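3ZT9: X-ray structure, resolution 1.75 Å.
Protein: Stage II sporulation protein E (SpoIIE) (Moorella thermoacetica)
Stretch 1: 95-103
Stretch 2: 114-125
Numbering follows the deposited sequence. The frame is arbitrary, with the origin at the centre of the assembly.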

# COMPACT_ATOMS: atom_id res chain seq x y z
N LEU A 95 -14.85 -6.86 -7.74
CA LEU A 95 -14.71 -5.40 -7.69
C LEU A 95 -13.51 -5.00 -6.84
O LEU A 95 -13.15 -5.70 -5.92
N TRP A 96 -12.91 -3.87 -7.16
CA TRP A 96 -11.89 -3.26 -6.27
C TRP A 96 -12.10 -1.75 -6.12
O TRP A 96 -12.73 -1.10 -6.97
N GLN A 97 -11.65 -1.22 -4.99
CA GLN A 97 -11.63 0.22 -4.78
C GLN A 97 -10.25 0.54 -4.25
O GLN A 97 -9.63 -0.29 -3.59
N ALA A 98 -9.73 1.73 -4.54
CA ALA A 98 -8.45 2.04 -3.93
C ALA A 98 -8.40 3.54 -3.67
O ALA A 98 -9.01 4.31 -4.40
N ALA A 99 -7.65 3.96 -2.65
CA ALA A 99 -7.38 5.41 -2.51
C ALA A 99 -6.00 5.62 -1.91
O ALA A 99 -5.45 4.71 -1.28
N ILE A 100 -5.46 6.82 -2.10
CA ILE A 100 -4.11 7.12 -1.63
C ILE A 100 -4.09 8.53 -1.12
O ILE A 100 -4.55 9.43 -1.82
N VAL A 101 -3.57 8.73 0.09
CA VAL A 101 -3.30 10.09 0.56
C VAL A 101 -1.78 10.20 0.61
O VAL A 101 -1.11 9.46 1.33
N GLY A 102 -1.23 11.11 -0.19
CA GLY A 102 0.21 11.28 -0.22
C GLY A 102 0.80 10.53 -1.41
O GLY A 102 0.16 10.43 -2.44
N ASN A 103 2.03 10.04 -1.28
CA ASN A 103 2.72 9.55 -2.48
C ASN A 103 3.06 8.06 -2.46
O ASN A 103 4.06 7.64 -2.98
N ILE A 114 -3.98 -1.72 -17.63
CA ILE A 114 -3.07 -1.38 -16.55
C ILE A 114 -3.57 -0.04 -16.00
O ILE A 114 -3.68 0.93 -16.74
N ILE A 115 -3.89 -0.02 -14.71
CA ILE A 115 -4.55 1.13 -14.11
C ILE A 115 -3.75 1.66 -12.94
O ILE A 115 -3.36 0.90 -12.05
N THR A 116 -3.45 2.95 -12.95
CA THR A 116 -2.76 3.57 -11.83
C THR A 116 -3.72 4.54 -11.12
O THR A 116 -4.09 5.58 -11.67
N PRO A 117 -4.16 4.18 -9.91
CA PRO A 117 -5.05 5.07 -9.16
C PRO A 117 -4.39 6.40 -8.86
O PRO A 117 -3.20 6.45 -8.58
N LEU A 118 -5.20 7.45 -8.91
CA LEU A 118 -4.76 8.80 -8.63
C LEU A 118 -4.72 9.05 -7.13
O LEU A 118 -5.70 8.77 -6.43
N ALA A 119 -3.59 9.56 -6.66
CA ALA A 119 -3.39 9.92 -5.27
C ALA A 119 -4.02 11.26 -5.00
O ALA A 119 -4.06 12.13 -5.87
N THR A 120 -4.49 11.43 -3.78
CA THR A 120 -4.89 12.76 -3.31
C THR A 120 -3.77 13.31 -2.44
O THR A 120 -3.34 12.64 -1.55
N PRO A 121 -3.30 14.54 -2.71
CA PRO A 121 -2.22 15.09 -1.89
C PRO A 121 -2.62 15.25 -0.43
O PRO A 121 -3.78 15.44 -0.09
N GLY A 122 -1.64 15.17 0.45
CA GLY A 122 -1.90 15.42 1.85
C GLY A 122 -1.00 14.58 2.73
O GLY A 122 -0.23 13.78 2.24
N ILE A 123 -1.14 14.77 4.04
CA ILE A 123 -0.39 14.00 5.03
C ILE A 123 -1.36 13.66 6.15
O ILE A 123 -1.88 14.56 6.80
N LEU A 124 -1.60 12.37 6.36
CA LEU A 124 -2.55 11.97 7.38
C LEU A 124 -2.00 12.41 8.72
O LEU A 124 -0.83 12.17 9.04
N GLY A 125 -2.86 13.06 9.51
CA GLY A 125 -2.49 13.62 10.79
C GLY A 125 -2.28 15.12 10.77
O GLY A 125 -2.32 15.76 11.82

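The two stretches meet with a strand on one side and a mostly non-strand segment on the other, and they are joined by a single beta bridge between Val101 and Thr120. Two short backbone hydrogen bonds hold it: Thr120 N donates to Ile100 O at 2.8 Å, and Gly102 N donates to Thr120 O at 2.9 Å, both nearly linear. Val101 CA adds a CA-H...O contact to Thr120 O at 3.3 Å. The hydroxyl of Thr120, with chi1 at 85° (p), turns back to the same carbonyl its own amide uses, so that Thr120 OG1 makes a weak hydrogen bond to Ile100 O at 3.3 Å. Threonine suits this buried position because its hydroxyl finds an acceptor while the rest of the side chain remains apolar.

Before the bridge the backbones stand farther apart, and apolar side chains fill the gap. Trp96 (chi1 p, chi2 -99°) points toward the second stretch. Its ring receives Ile115 at the edge, Trp96 CH2 lying 4.0 Å from Ile115 CG2; Ile115, in the m,t rotamer, points toward the first stretch. Pro117 also points inward, and Pro117 CG lies 4.4 Å from Trp96 CZ3 and 4.2 Å from Ala98 CB. The compact proline ring offers an apolar surface to both neighbours, while the small methyl of Ala98 leaves room for it.

Ile100 leaves its backbone sideways in the m,t rotamer. Ile100 CD1 reaches to 4.4 Å from Pro117 CB, and Ile100 CB lies 3.8 Å from Ala119 CB, a short side chain that fits where the backbones draw close. Val101, with chi1 t, is also sideways; Val101 CG1 approaches Leu124 CD2 at 3.9 Å. Leu124 (m,t) starts sideways too, but the end of its side chain comes nearer, which brings its branched end against Val101.

Two glycines follow the bridge, one on each stretch, and the backbone angles of both call for glycine. At Gly102 a CB would jam against the preceding carbonyl oxygen, and Gly102 CA sits 3.5 Å from Gly122 O. Gly122 has the same backbone restriction, and a CB there would also come tightly against Val101 CG1, which packs 3.8 Å from Gly122 C.

One water joins the stretches where the direct backbone pairing gives out. It accepts from Ile100 N at 3.0 Å and donates to Leu118 O at 2.7 Å, linking two backbone groups while the side chain of Leu118 points away.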

# COMPACT_ATOMS: atom_id res chain seq x y z
CB LEU A 95 -15.92 -4.75 -7.03
CG LEU A 95 -17.29 -5.09 -7.66
CD1 LEU A 95 -18.41 -4.59 -6.71
CD2 LEU A 95 -17.39 -4.47 -9.03
CB TRP A 96 -10.44 -3.55 -6.71
CG TRP A 96 -10.08 -3.03 -8.06
CD1 TRP A 96 -10.05 -3.76 -9.24
CD2 TRP A 96 -9.63 -1.70 -8.41
NE1 TRP A 96 -9.64 -2.96 -10.28
CE2 TRP A 96 -9.39 -1.69 -9.81
CE3 TRP A 96 -9.43 -0.52 -7.69
CZ2 TRP A 96 -8.95 -0.55 -10.49
CZ3 TRP A 96 -9.02 0.63 -8.37
CH2 TRP A 96 -8.78 0.61 -9.75
CB GLN A 97 -12.63 0.65 -3.69
CG GLN A 97 -14.07 0.46 -3.96
CD GLN A 97 -14.91 0.97 -2.78
OE1 GLN A 97 -15.99 0.45 -2.50
NE2 GLN A 97 -14.41 1.99 -2.09
CB ALA A 98 -7.32 1.67 -4.86
CB ALA A 99 -8.45 6.04 -1.62
CB ILE A 100 -3.06 7.07 -2.80
CG1 ILE A 100 -3.14 5.72 -3.54
CG2 ILE A 100 -1.63 7.28 -2.24
CD1 ILE A 100 -2.44 5.76 -4.87
CB VAL A 101 -3.94 10.40 1.94
CG1 VAL A 101 -3.52 11.78 2.42
CG2 VAL A 101 -5.45 10.34 1.82
CB ASN A 103 3.98 10.35 -2.76
CG ASN A 103 5.05 10.10 -1.72
OD1 ASN A 103 4.76 9.59 -0.64
ND2 ASN A 103 6.29 10.45 -2.05
CB ILE A 114 -1.64 -1.25 -17.04
CG1 ILE A 114 -1.22 -2.56 -17.74
CG2 ILE A 114 -0.72 -0.96 -15.88
CD1 ILE A 114 -1.37 -3.73 -16.88
CB ILE A 115 -5.96 0.72 -13.59
CG1 ILE A 115 -6.87 0.38 -14.79
CG2 ILE A 115 -6.54 1.87 -12.79
CD1 ILE A 115 -8.16 -0.47 -14.43
CB THR A 116 -1.54 4.34 -12.34
OG1 THR A 116 -0.65 3.44 -13.00
CG2 THR A 116 -0.81 5.03 -11.17
CB PRO A 117 -5.31 4.31 -7.86
CG PRO A 117 -5.19 2.84 -8.30
CD PRO A 117 -4.01 2.86 -9.26
CB LEU A 118 -5.75 9.76 -9.26
CG LEU A 118 -5.50 11.22 -8.88
CD1 LEU A 118 -4.08 11.62 -9.29
CD2 LEU A 118 -6.55 12.08 -9.58
CB ALA A 119 -1.88 10.01 -4.92
CB THR A 120 -6.19 12.67 -2.48
OG1 THR A 120 -5.90 12.35 -1.13
CG2 THR A 120 -7.10 11.60 -3.04
CB PRO A 121 -1.95 16.46 -2.53
CG PRO A 121 -3.20 16.83 -3.21
CD PRO A 121 -3.82 15.53 -3.67
CB ILE A 123 0.80 14.79 5.65
CG1 ILE A 123 1.82 15.13 4.56
CG2 ILE A 123 1.45 13.95 6.82
CD1 ILE A 123 2.94 16.05 5.02
CB LEU A 124 -2.80 10.45 7.34
CG LEU A 124 -3.40 10.00 5.99
CD1 LEU A 124 -3.30 8.47 5.84
CD2 LEU A 124 -4.81 10.48 5.83
O HOH W 1 -6.90 8.58 -3.99